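Local coordinates for protein 3-HSA hydroxylase, oxygenase (Rhodococcus sp., PDB 2RFQ) that catalyses the ortho-hydroxylation of the secosteroid phenol 3-HSA to the catechol 3,4-DHSA with reduced FMN and oxygen, a step in bacterial cholesterol breakdown, at residues F50-P55 and V66-A71; G60-P65 and P227-P232; K74-C79 and V246-G251; N93-L98 and M231-I236. All blocks are in the same frame, centred on the assembly; numbering follows the deposited sequence.

Interaction 1 (F50-P55 and V66-A71)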
loop_
_atom_site.group_PDB
_atom_site.type_symbol
_atom_site.label_atom_id
_atom_site.label_comp_id
_atom_site.label_asym_id
_atom_site.label_seq_id
_atom_site.Cartn_x
_atom_site.Cartn_y
_atom_site.Cartn_z
ATOM N N PHE A 50 4.901 25.285 28.984
ATOM C CA PHE A 50 4.655 26.431 28.092
ATOM C C PHE A 50 5.874 27.357 28.013
ATOM O O PHE A 50 6.041 28.071 27.026
ATOM C CB PHE A 50 3.381 27.186 28.470
ATOM C CG PHE A 50 2.131 26.361 28.276
ATOM C CD1 PHE A 50 1.738 25.980 26.998
ATOM C CD2 PHE A 50 1.391 25.935 29.375
ATOM C CE1 PHE A 50 0.606 25.166 26.804
ATOM C CE2 PHE A 50 0.243 25.117 29.197
ATOM C CZ PHE A 50 -0.139 24.751 27.912
ATOM N N ARG A 51 6.733 27.291 29.029
ATOM C CA ARG A 51 7.961 28.101 29.032
ATOM C C ARG A 51 9.070 27.533 28.145
ATOM O O ARG A 51 10.081 28.199 27.936
ATOM C CB ARG A 51 8.502 28.248 30.466
ATOM C CG ARG A 51 7.531 28.919 31.396
ATOM C CD ARG A 51 8.260 29.266 32.691
ATOM N NE ARG A 51 7.479 30.154 33.548
ATOM C CZ ARG A 51 7.355 31.476 33.389
ATOM N NH1 ARG A 51 7.942 32.117 32.365
ATOM N NH2 ARG A 51 6.632 32.164 34.267
ATOM N N LEU A 52 8.889 26.321 27.620
ATOM C CA LEU A 52 9.976 25.664 26.891
ATOM C C LEU A 52 10.583 26.505 25.758
ATOM O O LEU A 52 11.804 26.625 25.698
ATOM C CB LEU A 52 9.565 24.289 26.371
ATOM C CG LEU A 52 9.586 23.185 27.428
ATOM C CD1 LEU A 52 8.991 21.897 26.829
ATOM C CD2 LEU A 52 10.990 22.925 27.951
ATOM N N LEU A 53 9.749 27.063 24.876
ATOM C CA LEU A 53 10.276 27.906 23.782
ATOM C C LEU A 53 10.162 29.416 24.071
ATOM O O LEU A 53 10.379 30.249 23.172
ATOM C CB LEU A 53 9.622 27.563 22.438
ATOM C CG LEU A 53 9.853 26.116 21.969
ATOM C CD1 LEU A 53 9.151 25.916 20.645
ATOM C CD2 LEU A 53 11.334 25.774 21.813
ATOM N N GLN A 54 9.781 29.753 25.303
ATOM C CA GLN A 54 9.699 31.157 25.724
ATOM C C GLN A 54 11.108 31.723 25.997
ATOM O O GLN A 54 11.975 30.989 26.462
ATOM C CB GLN A 54 8.824 31.260 26.970
ATOM C CG GLN A 54 8.589 32.673 27.462
ATOM C CD GLN A 54 7.686 32.694 28.681
ATOM O OE1 GLN A 54 7.822 31.852 29.566
ATOM N NE2 GLN A 54 6.773 33.660 28.742
ATOM N N PRO A 55 11.351 32.995 25.630
ATOM C CA PRO A 55 12.693 33.595 25.851
ATOM C C PRO A 55 13.137 33.647 27.308
ATOM O O PRO A 55 12.306 33.755 28.229
ATOM C CB PRO A 55 12.563 35.005 25.239
ATOM C CG PRO A 55 11.487 34.823 24.161
ATOM C CD PRO A 55 10.481 33.900 24.843
ATOM N N VAL A 66 14.135 20.149 19.935
ATOM C CA VAL A 66 13.840 18.711 20.068
ATOM C C VAL A 66 13.228 18.436 21.450
ATOM O O VAL A 66 12.353 17.600 21.587
ATOM C CB VAL A 66 15.037 17.803 19.766
ATOM C CG1 VAL A 66 14.682 16.333 20.050
ATOM C CG2 VAL A 66 15.448 17.975 18.291
ATOM N N LEU A 67 13.687 19.142 22.470
ATOM C CA LEU A 67 13.088 18.975 23.799
ATOM C C LEU A 67 11.602 19.354 23.755
ATOM O O LEU A 67 10.761 18.626 24.287
ATOM C CB LEU A 67 13.839 19.828 24.832
ATOM C CG LEU A 67 13.168 19.900 26.215
ATOM C CD1 LEU A 67 12.996 18.568 26.904
ATOM C CD2 LEU A 67 13.954 20.831 27.131
ATOM N N PHE A 68 11.287 20.465 23.094
ATOM C CA PHE A 68 9.901 20.917 22.990
ATOM C C PHE A 68 9.045 19.856 22.282
ATOM O O PHE A 68 7.969 19.475 22.793
ATOM C CB PHE A 68 9.797 22.253 22.244
ATOM C CG PHE A 68 8.377 22.691 22.024
ATOM C CD1 PHE A 68 7.641 23.245 23.069
ATOM C CD2 PHE A 68 7.771 22.535 20.768
ATOM C CE1 PHE A 68 6.310 23.646 22.879
ATOM C CE2 PHE A 68 6.425 22.905 20.580
ATOM C CZ PHE A 68 5.707 23.464 21.630
ATOM N N TYR A 69 9.513 19.353 21.127
ATOM C CA TYR A 69 8.692 18.377 20.397
ATOM C C TYR A 69 8.594 17.036 21.130
ATOM O O TYR A 69 7.578 16.340 21.018
ATOM C CB TYR A 69 9.150 18.199 18.947
ATOM C CG TYR A 69 9.033 19.462 18.139
ATOM C CD1 TYR A 69 7.802 20.101 17.966
ATOM C CD2 TYR A 69 10.169 20.035 17.568
ATOM C CE1 TYR A 69 7.700 21.291 17.229
ATOM C CE2 TYR A 69 10.086 21.216 16.816
ATOM C CZ TYR A 69 8.854 21.825 16.642
ATOM O OH TYR A 69 8.797 22.995 15.896
ATOM N N SER A 70 9.631 16.702 21.902
ATOM C CA SER A 70 9.633 15.487 22.737
ATOM C C SER A 70 8.564 15.609 23.820
ATOM O O SER A 70 7.859 14.636 24.114
ATOM C CB SER A 70 11.018 15.287 23.355
ATOM O OG SER A 70 11.941 15.007 22.308
ATOM N N ALA A 71 8.425 16.811 24.376
ATOM C CA ALA A 71 7.392 17.080 25.404
ATOM C C ALA A 71 5.998 16.956 24.799
ATOM O O ALA A 71 5.094 16.332 25.377
ATOM C CB ALA A 71 7.604 18.455 26.017
#

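Interaction 2 (G60-P65 and P227-P232)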
loop_
_atom_site.group_PDB
_atom_site.type_symbol
_atom_site.label_atom_id
_atom_site.label_comp_id
_atom_site.label_asym_id
_atom_site.label_seq_id
_atom_site.Cartn_x
_atom_site.Cartn_y
_atom_site.Cartn_z
ATOM N N GLY A 60 11.732 32.037 30.501
ATOM C CA GLY A 60 11.591 30.823 29.681
ATOM C C GLY A 60 12.878 30.045 29.493
ATOM O O GLY A 60 13.975 30.513 29.863
ATOM N N TYR A 61 12.755 28.847 28.918
ATOM C CA TYR A 61 13.907 27.976 28.700
ATOM C C TYR A 61 14.616 28.214 27.376
ATOM O O TYR A 61 15.737 27.736 27.207
ATOM C CB TYR A 61 13.493 26.495 28.729
ATOM C CG TYR A 61 13.002 25.987 30.068
ATOM C CD1 TYR A 61 13.888 25.426 30.992
ATOM C CD2 TYR A 61 11.639 26.016 30.387
ATOM C CE1 TYR A 61 13.428 24.926 32.223
ATOM C CE2 TYR A 61 11.176 25.524 31.607
ATOM C CZ TYR A 61 12.071 24.975 32.519
ATOM O OH TYR A 61 11.619 24.505 33.737
ATOM N N GLN A 62 13.963 28.916 26.440
ATOM C CA GLN A 62 14.473 29.025 25.050
ATOM C C GLN A 62 15.207 27.758 24.601
ATOM O O GLN A 62 16.382 27.775 24.200
ATOM C CB GLN A 62 15.319 30.287 24.838
ATOM C CG GLN A 62 16.398 30.514 25.882
ATOM C CD GLN A 62 17.060 31.857 25.717
ATOM O OE1 GLN A 62 16.387 32.876 25.488
ATOM N NE2 GLN A 62 18.401 31.878 25.830
ATOM N N ALA A 63 14.484 26.645 24.687
ATOM C CA ALA A 63 15.065 25.313 24.696
ATOM C C ALA A 63 15.483 24.841 23.316
ATOM O O ALA A 63 15.003 25.361 22.304
ATOM C CB ALA A 63 14.052 24.323 25.281
ATOM N N ASP A 64 16.370 23.851 23.290
ATOM C CA ASP A 64 16.552 22.961 22.132
ATOM C C ASP A 64 15.152 22.548 21.633
ATOM O O ASP A 64 14.346 22.028 22.400
ATOM C CB ASP A 64 17.334 21.736 22.646
ATOM C CG ASP A 64 17.695 20.730 21.562
ATOM O OD1 ASP A 64 17.023 20.651 20.511
ATOM O OD2 ASP A 64 18.682 20.014 21.800
ATOM N N PRO A 65 14.834 22.810 20.352
ATOM C CA PRO A 65 13.480 22.503 19.862
ATOM C C PRO A 65 13.129 21.033 19.942
ATOM O O PRO A 65 11.941 20.712 20.054
ATOM C CB PRO A 65 13.470 23.037 18.409
ATOM C CG PRO A 65 14.933 23.116 18.040
ATOM C CD PRO A 65 15.680 23.429 19.317
ATOM N N PRO A 227 19.696 30.566 19.584
ATOM C CA PRO A 227 19.636 29.982 18.224
ATOM C C PRO A 227 18.277 29.381 17.855
ATOM O O PRO A 227 17.942 29.332 16.667
ATOM C CB PRO A 227 20.743 28.914 18.231
ATOM C CG PRO A 227 20.977 28.612 19.733
ATOM C CD PRO A 227 20.790 29.963 20.387
ATOM N N VAL A 228 17.486 28.955 18.836
ATOM C CA VAL A 228 16.181 28.374 18.500
ATOM C C VAL A 228 15.294 29.376 17.720
ATOM O O VAL A 228 14.478 28.960 16.880
ATOM C CB VAL A 228 15.442 27.816 19.753
ATOM C CG1 VAL A 228 15.006 28.945 20.703
ATOM C CG2 VAL A 228 14.235 26.970 19.333
ATOM N N TYR A 229 15.477 30.684 17.956
ATOM C CA TYR A 229 14.611 31.684 17.291
ATOM C C TYR A 229 15.017 31.954 15.837
ATOM O O TYR A 229 14.317 32.692 15.134
ATOM C CB TYR A 229 14.482 32.988 18.113
ATOM C CG TYR A 229 13.994 32.693 19.499
ATOM C CD1 TYR A 229 12.736 32.095 19.695
ATOM C CD2 TYR A 229 14.797 32.928 20.615
ATOM C CE1 TYR A 229 12.286 31.725 20.965
ATOM C CE2 TYR A 229 14.358 32.599 21.884
ATOM C CZ TYR A 229 13.102 32.007 22.061
ATOM O OH TYR A 229 12.664 31.654 23.308
ATOM N N LYS A 230 16.115 31.337 15.382
ATOM C CA LYS A 230 16.547 31.468 13.986
ATOM C C LYS A 230 16.066 30.261 13.160
ATOM O O LYS A 230 16.362 30.157 11.959
ATOM C CB LYS A 230 18.062 31.639 13.908
ATOM C CG LYS A 230 18.482 32.936 14.569
ATOM C CD LYS A 230 19.979 33.159 14.502
ATOM C CE LYS A 230 20.304 34.575 15.002
ATOM N NZ LYS A 230 20.176 34.718 16.490
HETATM N N MSE A 231 15.354 29.343 13.817
HETATM C CA MSE A 231 14.796 28.186 13.100
HETATM C C MSE A 231 13.740 28.640 12.088
HETATM O O MSE A 231 13.001 29.566 12.369
HETATM C CB MSE A 231 14.158 27.192 14.077
HETATM C CG MSE A 231 15.167 26.536 14.994
HETATM SE SE MSE A 231 16.046 25.012 14.108
HETATM C CE MSE A 231 14.493 23.786 14.038
ATOM N N PRO A 232 13.672 27.972 10.918
ATOM C CA PRO A 232 12.692 28.347 9.904
ATOM C C PRO A 232 11.264 27.998 10.305
ATOM O O PRO A 232 11.021 26.892 10.790
ATOM C CB PRO A 232 13.143 27.549 8.657
ATOM C CG PRO A 232 13.841 26.365 9.194
ATOM C CD PRO A 232 14.541 26.869 10.469
HETATM O O HOH W 1 18.152 27.980 21.902
#

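Interaction 3 (K74-C79 and V246-G251)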
loop_
_atom_site.group_PDB
_atom_site.type_symbol
_atom_site.label_atom_id
_atom_site.label_comp_id
_atom_site.label_asym_id
_atom_site.label_seq_id
_atom_site.Cartn_x
_atom_site.Cartn_y
_atom_site.Cartn_z
ATOM N N LYS A 74 5.097 13.333 24.203
ATOM C CA LYS A 74 4.678 12.716 25.470
ATOM C C LYS A 74 3.229 13.082 25.833
ATOM O O LYS A 74 2.419 12.203 26.133
ATOM C CB LYS A 74 5.635 13.158 26.587
ATOM C CG LYS A 74 5.374 12.522 27.915
ATOM C CD LYS A 74 6.288 13.081 29.020
ATOM C CE LYS A 74 7.744 12.777 28.758
ATOM N NZ LYS A 74 8.082 11.325 28.909
ATOM N N ILE A 75 2.918 14.381 25.836
ATOM C CA ILE A 75 1.549 14.806 26.194
ATOM C C ILE A 75 0.511 14.162 25.283
ATOM O O ILE A 75 -0.508 13.613 25.755
ATOM C CB ILE A 75 1.402 16.334 26.156
ATOM C CG1 ILE A 75 2.383 16.982 27.144
ATOM C CG2 ILE A 75 -0.051 16.752 26.464
ATOM C CD1 ILE A 75 2.571 18.485 26.848
ATOM N N ALA A 76 0.770 14.225 23.982
ATOM C CA ALA A 76 -0.180 13.693 22.988
ATOM C C ALA A 76 -0.379 12.185 23.104
ATOM O O ALA A 76 -1.411 11.672 22.662
ATOM C CB ALA A 76 0.293 14.058 21.580
ATOM N N SER A 77 0.612 11.461 23.639
ATOM C CA SER A 77 0.484 10.017 23.840
ATOM C C SER A 77 -0.537 9.654 24.937
ATOM O O SER A 77 -0.947 8.485 25.043
ATOM C CB SER A 77 1.843 9.392 24.145
ATOM O OG SER A 77 2.280 9.673 25.468
ATOM N N ALA A 78 -0.844 10.636 25.792
ATOM C CA ALA A 78 -1.865 10.480 26.856
ATOM C C ALA A 78 -3.248 10.985 26.444
ATOM O O ALA A 78 -4.261 10.358 26.764
ATOM C CB ALA A 78 -1.426 11.166 28.138
ATOM N N CYS A 79 -3.291 12.120 25.754
ATOM C CA CYS A 79 -4.564 12.699 25.334
ATOM C C CYS A 79 -4.279 13.465 24.045
ATOM O O CYS A 79 -3.487 14.429 24.059
ATOM C CB CYS A 79 -5.108 13.622 26.413
ATOM S SG CYS A 79 -6.601 14.540 25.847
ATOM N N VAL A 246 2.196 12.118 15.756
ATOM C CA VAL A 246 3.161 11.073 16.113
ATOM C C VAL A 246 2.950 10.591 17.574
ATOM O O VAL A 246 2.883 9.391 17.839
ATOM C CB VAL A 246 4.615 11.520 15.844
ATOM C CG1 VAL A 246 5.607 10.451 16.328
ATOM C CG2 VAL A 246 4.777 11.777 14.334
ATOM N N GLY A 247 2.829 11.527 18.511
ATOM C CA GLY A 247 2.561 11.176 19.918
ATOM C C GLY A 247 1.274 10.361 20.084
ATOM O O GLY A 247 1.252 9.394 20.855
HETATM N N MSE A 248 0.217 10.742 19.366
HETATM C CA MSE A 248 -1.037 9.977 19.368
HETATM C C MSE A 248 -0.777 8.527 18.946
HETATM O O MSE A 248 -1.351 7.590 19.529
HETATM C CB MSE A 248 -2.085 10.645 18.466
HETATM C CG MSE A 248 -2.617 11.929 19.078
HETATM SE SE MSE A 248 -3.793 12.734 17.700
HETATM C CE MSE A 248 -3.254 14.634 17.887
ATOM N N ALA A 249 0.135 8.338 17.988
ATOM C CA ALA A 249 0.446 6.999 17.492
ATOM C C ALA A 249 1.167 6.194 18.577
ATOM O O ALA A 249 0.879 4.989 18.770
ATOM C CB ALA A 249 1.254 7.091 16.171
ATOM N N TYR A 250 2.091 6.832 19.295
ATOM C CA TYR A 250 2.748 6.154 20.430
ATOM C C TYR A 250 1.709 5.699 21.462
ATOM O O TYR A 250 1.749 4.551 21.969
ATOM C CB TYR A 250 3.788 7.050 21.105
ATOM C CG TYR A 250 5.143 7.050 20.422
ATOM C CD1 TYR A 250 5.417 7.949 19.407
ATOM C CD2 TYR A 250 6.119 6.118 20.765
ATOM C CE1 TYR A 250 6.676 7.982 18.782
ATOM C CE2 TYR A 250 7.381 6.117 20.131
ATOM C CZ TYR A 250 7.629 7.061 19.124
ATOM O OH TYR A 250 8.850 7.089 18.484
ATOM N N GLY A 251 0.759 6.585 21.753
ATOM C CA GLY A 251 -0.274 6.300 22.760
ATOM C C GLY A 251 -1.162 5.159 22.302
ATOM O O GLY A 251 -1.478 4.255 23.092
#

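Interaction 4 (N93-L98 and M231-I236)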
loop_
_atom_site.group_PDB
_atom_site.type_symbol
_atom_site.label_atom_id
_atom_site.label_comp_id
_atom_site.label_asym_id
_atom_site.label_seq_id
_atom_site.Cartn_x
_atom_site.Cartn_y
_atom_site.Cartn_z
ATOM N N ASN A 93 4.677 30.809 21.879
ATOM C CA ASN A 93 5.662 31.503 22.738
ATOM C C ASN A 93 6.995 31.677 22.024
ATOM O O ASN A 93 7.741 32.618 22.300
ATOM C CB ASN A 93 5.794 30.806 24.100
ATOM C CG ASN A 93 4.528 30.971 24.951
ATOM O OD1 ASN A 93 3.627 31.739 24.592
ATOM N ND2 ASN A 93 4.438 30.231 26.053
ATOM N N TRP A 94 7.253 30.777 21.087
ATOM C CA TRP A 94 8.359 30.909 20.152
ATOM C C TRP A 94 8.042 32.046 19.156
ATOM O O TRP A 94 8.867 32.927 18.903
ATOM C CB TRP A 94 8.576 29.568 19.408
ATOM C CG TRP A 94 9.686 29.581 18.373
ATOM C CD1 TRP A 94 10.992 29.194 18.558
ATOM C CD2 TRP A 94 9.580 29.990 16.996
ATOM N NE1 TRP A 94 11.716 29.366 17.384
ATOM C CE2 TRP A 94 10.867 29.834 16.412
ATOM C CE3 TRP A 94 8.526 30.459 16.200
ATOM C CZ2 TRP A 94 11.126 30.135 15.082
ATOM C CZ3 TRP A 94 8.802 30.780 14.842
ATOM C CH2 TRP A 94 10.085 30.616 14.319
ATOM N N HIS A 95 6.846 32.016 18.584
ATOM C CA HIS A 95 6.459 33.034 17.592
ATOM C C HIS A 95 6.505 34.440 18.199
ATOM O O HIS A 95 7.045 35.372 17.583
ATOM C CB HIS A 95 5.052 32.732 17.035
ATOM C CG HIS A 95 4.687 33.552 15.828
ATOM N ND1 HIS A 95 3.428 33.515 15.270
ATOM C CD2 HIS A 95 5.412 34.414 15.067
ATOM C CE1 HIS A 95 3.384 34.321 14.219
ATOM N NE2 HIS A 95 4.580 34.866 14.062
ATOM N N LEU A 96 5.996 34.594 19.423
ATOM C CA LEU A 96 5.985 35.920 20.036
ATOM C C LEU A 96 7.391 36.479 20.275
ATOM O O LEU A 96 7.583 37.688 20.273
ATOM C CB LEU A 96 5.182 35.920 21.339
ATOM C CG LEU A 96 4.894 37.307 21.929
ATOM C CD1 LEU A 96 4.086 38.179 20.981
ATOM C CD2 LEU A 96 4.195 37.209 23.301
ATOM N N ALA A 97 8.368 35.600 20.491
ATOM C CA ALA A 97 9.768 36.006 20.665
ATOM C C ALA A 97 10.301 36.789 19.468
ATOM O O ALA A 97 11.306 37.482 19.590
ATOM C CB ALA A 97 10.634 34.778 20.887
ATOM N N LEU A 98 9.638 36.629 18.313
ATOM C CA LEU A 98 10.056 37.273 17.076
ATOM C C LEU A 98 9.406 38.642 16.896
ATOM O O LEU A 98 9.913 39.468 16.131
ATOM C CB LEU A 98 9.773 36.381 15.856
ATOM C CG LEU A 98 10.336 34.950 15.870
ATOM C CD1 LEU A 98 9.805 34.146 14.681
ATOM C CD2 LEU A 98 11.837 34.999 15.828
HETATM N N MSE A 231 15.354 29.343 13.817
HETATM C CA MSE A 231 14.796 28.186 13.100
HETATM C C MSE A 231 13.740 28.640 12.088
HETATM O O MSE A 231 13.001 29.566 12.369
HETATM C CB MSE A 231 14.158 27.192 14.077
HETATM C CG MSE A 231 15.167 26.536 14.994
HETATM SE SE MSE A 231 16.046 25.012 14.108
HETATM C CE MSE A 231 14.493 23.786 14.038
ATOM N N PRO A 232 13.672 27.972 10.918
ATOM C CA PRO A 232 12.692 28.347 9.904
ATOM C C PRO A 232 11.264 27.998 10.305
ATOM O O PRO A 232 11.021 26.892 10.790
ATOM C CB PRO A 232 13.143 27.549 8.657
ATOM C CG PRO A 232 13.841 26.365 9.194
ATOM C CD PRO A 232 14.541 26.869 10.469
ATOM N N TRP A 233 10.340 28.950 10.115
ATOM C CA TRP A 233 8.915 28.702 10.364
ATOM C C TRP A 233 8.407 27.477 9.608
ATOM O O TRP A 233 7.556 26.741 10.133
ATOM C CB TRP A 233 8.101 29.936 9.952
ATOM C CG TRP A 233 6.610 29.877 10.258
ATOM C CD1 TRP A 233 5.599 29.941 9.346
ATOM C CD2 TRP A 233 5.973 29.809 11.554
ATOM N NE1 TRP A 233 4.381 29.899 9.980
ATOM C CE2 TRP A 233 4.575 29.825 11.331
ATOM C CE3 TRP A 233 6.442 29.733 12.868
ATOM C CZ2 TRP A 233 3.642 29.781 12.374
ATOM C CZ3 TRP A 233 5.505 29.663 13.922
ATOM C CH2 TRP A 233 4.119 29.697 13.660
ATOM N N GLY A 234 8.906 27.272 8.387
ATOM C CA GLY A 234 8.460 26.148 7.553
ATOM C C GLY A 234 8.765 24.781 8.154
ATOM O O GLY A 234 8.159 23.776 7.765
ATOM N N THR A 235 9.763 24.727 9.053
ATOM C CA THR A 235 9.965 23.549 9.893
ATOM C C THR A 235 9.224 23.612 11.246
ATOM O O THR A 235 8.571 22.657 11.655
ATOM C CB THR A 235 11.469 23.286 10.125
ATOM O OG1 THR A 235 12.076 22.967 8.867
ATOM C CG2 THR A 235 11.674 22.100 11.081
ATOM N N ILE A 236 9.355 24.730 11.943
ATOM C CA ILE A 236 8.810 24.850 13.303
ATOM C C ILE A 236 7.303 24.634 13.381
ATOM O O ILE A 236 6.812 23.881 14.258
ATOM C CB ILE A 236 9.181 26.251 13.866
ATOM C CG1 ILE A 236 10.708 26.304 14.105
ATOM C CG2 ILE A 236 8.351 26.599 15.126
ATOM C CD1 ILE A 236 11.190 25.520 15.382
#

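Interaction 1 (F50-P55 and V66-A71)
Leu52 and Leu53, neighbours on a type I turn that runs from Arg51 to Gln54, both push into helix 65-76, and every contact they make across to residues 66-71 is apolar. The CH-pi contact belongs to Leu53. Its CD1 sits over one face of the Phe68 ring, 3.7 Å from the ring centroid and 18° off the ring normal, displaced toward the CG side of the ring. Phe68 CG is anti to its backbone N (chi1 175°), which carries the ring out from the helix, and the leucine side chain meets it at about a right angle. The CB of Leu52 lies in the plane of the same ring at its edge, 4.0 Å from Phe68 CD1, so one residue of the turn takes a face and the other the rim.

The remaining contacts are aliphatic. The two methyls of Leu52 part company: CD2 meets CD2 of Leu67 at 3.7 Å, the two side chains crossing at about a right angle, while CD1 rests 3.8 Å from the CB of Ala71, one helical turn further on.

Hydrogen bonds stay within each segment or lead elsewhere. Ser70 OG folds back onto Val66 O at 2.7 Å, reaching it from the face of the carbonyl opposite to that used by Ser70 N. Phe49 brings another ring against Phe68. This is the buried core of the helical N-terminal domain of the acyl-CoA dehydrogenase fold, where the loop after helix 38-47 is folded back onto the next helix.

Interaction 2 (G60-P65 and P227-P232)
Val228 meets residues 60-65 with both of its methyls. Val228 CG2, anti to the backbone N, is 3.8 Å from Pro65 CD. The same Val228 CG2 comes to 3.5 Å from Ala63 O, and Val228 CG1 lies beside the carbonyl oxygens of Gln62 and Ala63. The valine and proline side chains run antiparallel alongside each other, and beyond them the selenomethionine Met231, its chain folded back beyond CG, brings its CE to 4.1 Å from Pro65 CG. Separately, the tip of Tyr229 meets Gln62, its OH 3.4 Å from Gln62 CB, with the two side chains at about a right angle.

A water joins the backbones: it donates to Gln62 O at 2.9 Å and accepts from Val228 N at 3.3 Å. Further out, the Tyr229 hydroxyl bonds to Leu53 O and Gln62 OE1 takes the N-H of Glu56. Val228 CG1 also lies over the centre of the Tyr229 ring, 3.7 Å above its plane, and Asp64 caps the start of helix 65-76 through Val66 N.

Direct contact between these loops is therefore van der Waals in kind, with a water as a polar bridge, its link to Val228 N the longer, while the Tyr229 hydroxyl and Gln62 OE1 are engaged by earlier residues of the same loop.

Interaction 3 (K74-C79 and V246-G251)
Two helices of the acyl-CoA dehydrogenase fold, 65-76 from the N-terminal domain and 233-266, the long first helix of the C-terminal helical part, come together near the C-terminal end of the first, and Ser77 meets Gly247 and Gly251 almost backbone to backbone. The CA atoms of Ser77 and Gly251 are 3.9 Å apart. Two CA-H...O contacts run in opposite senses: Ser77 CA lies 3.1 Å from Gly247 O, and Gly251 CA lies 3.2 Å from Ser77 O. Both are bent, near 128° at the hydrogen. The two glycines are one helical turn apart, so they present a strip without side chains on the side that meets Ala76 and Ser77; Gly247 lies against Ala76 CB and Gly251 against Ser77 O, with no side chain in between. Such glycine-lined approach with CA-H...O contacts is a known way of packing helices closely, and here it joins the two helical domains of the subunit.

Ser77 turns its hydroxyl back to Lys74 in the last turns of helix 65-76: with chi1 at 75° OG lies between the backbone N and the carbonyl carbon and donates to Lys74 O at 2.6 Å, 20° out of the carbonyl plane. The CB of Ser77 is 3.3 Å from Gly247 O. Beside it, Ala76 CB touches Gly247 CA at 4.0 Å and, more loosely, CG of the selenomethionine Met248. Met248 goes on to pack against Trp84, a residue assigned to FMN binding by similarity, and against Phe358 of helix 354-365.

Interaction 4 (N93-L98 and M231-I236)
Trp94 and Trp233 meet rim to rim, their six-membered rings tilted by only 18° and their centroids separated by 5.7 Å, so that neither ring lies over the other. The closest atoms are Trp94 CZ3 and Trp233 CE3, a tight 3.2 Å. Both indoles have CG anti to the backbone N (chi1 179° for Trp94), which sends each out from its own helix.

Ile236 takes a face of Trp94 instead: its CG2 is 4.0 Å from the centroid of the six-membered ring, 11° off the normal, while Ile236 CG1 is 4.0 Å from Trp94 CZ2. Near the plane of the same indole, at its edge, the carbonyl oxygen of Met231 is 3.3 Å from Trp94 CZ2. His95 also meets Trp233, the two rings set obliquely with centroids 5.0 Å apart; three aromatic side chains thus form one cluster, beside the probable flavin site.

Two ring nitrogens find their partners beyond the two segments: Trp94 NE1 is hydrogen-bonded to Val228 O, and His95 ND1 to the hydroxyl of Tyr120, a residue that binds FMN by similarity; Tyr120 also meets Trp233 edge to face. Across the contact itself the chemistry is thus aromatic and aliphatic packing, with these polar ring atoms bonded elsewhere and the Met231 oxygen at the C-H rim of the indole, a placement consistent with a weak electrostatic attraction.

In the fold
From the N terminus, interaction 1 closes a short loop, bringing the segment after helix 38-47 back onto helix 65-76. Residues 60-65, inside that loop, reach far forward to 227-232 in interaction 2, so interactions 1 and 2 cross; they also touch. Interaction 3 starts from the far end of helix 65-76 and spans to helix 233-266, crossing interaction 2 and enclosing interaction 4, which runs from helix 80-96 to 231-236. Interactions 2 and 4 share Met231 and Pro232. Together the three long-range contacts tie the N-terminal helices and the loop before helix 65-76 to helix 233-266 and its preceding loop, across the intervening beta domain, with interactions 3 and 4 on opposite sides of the chain's centre.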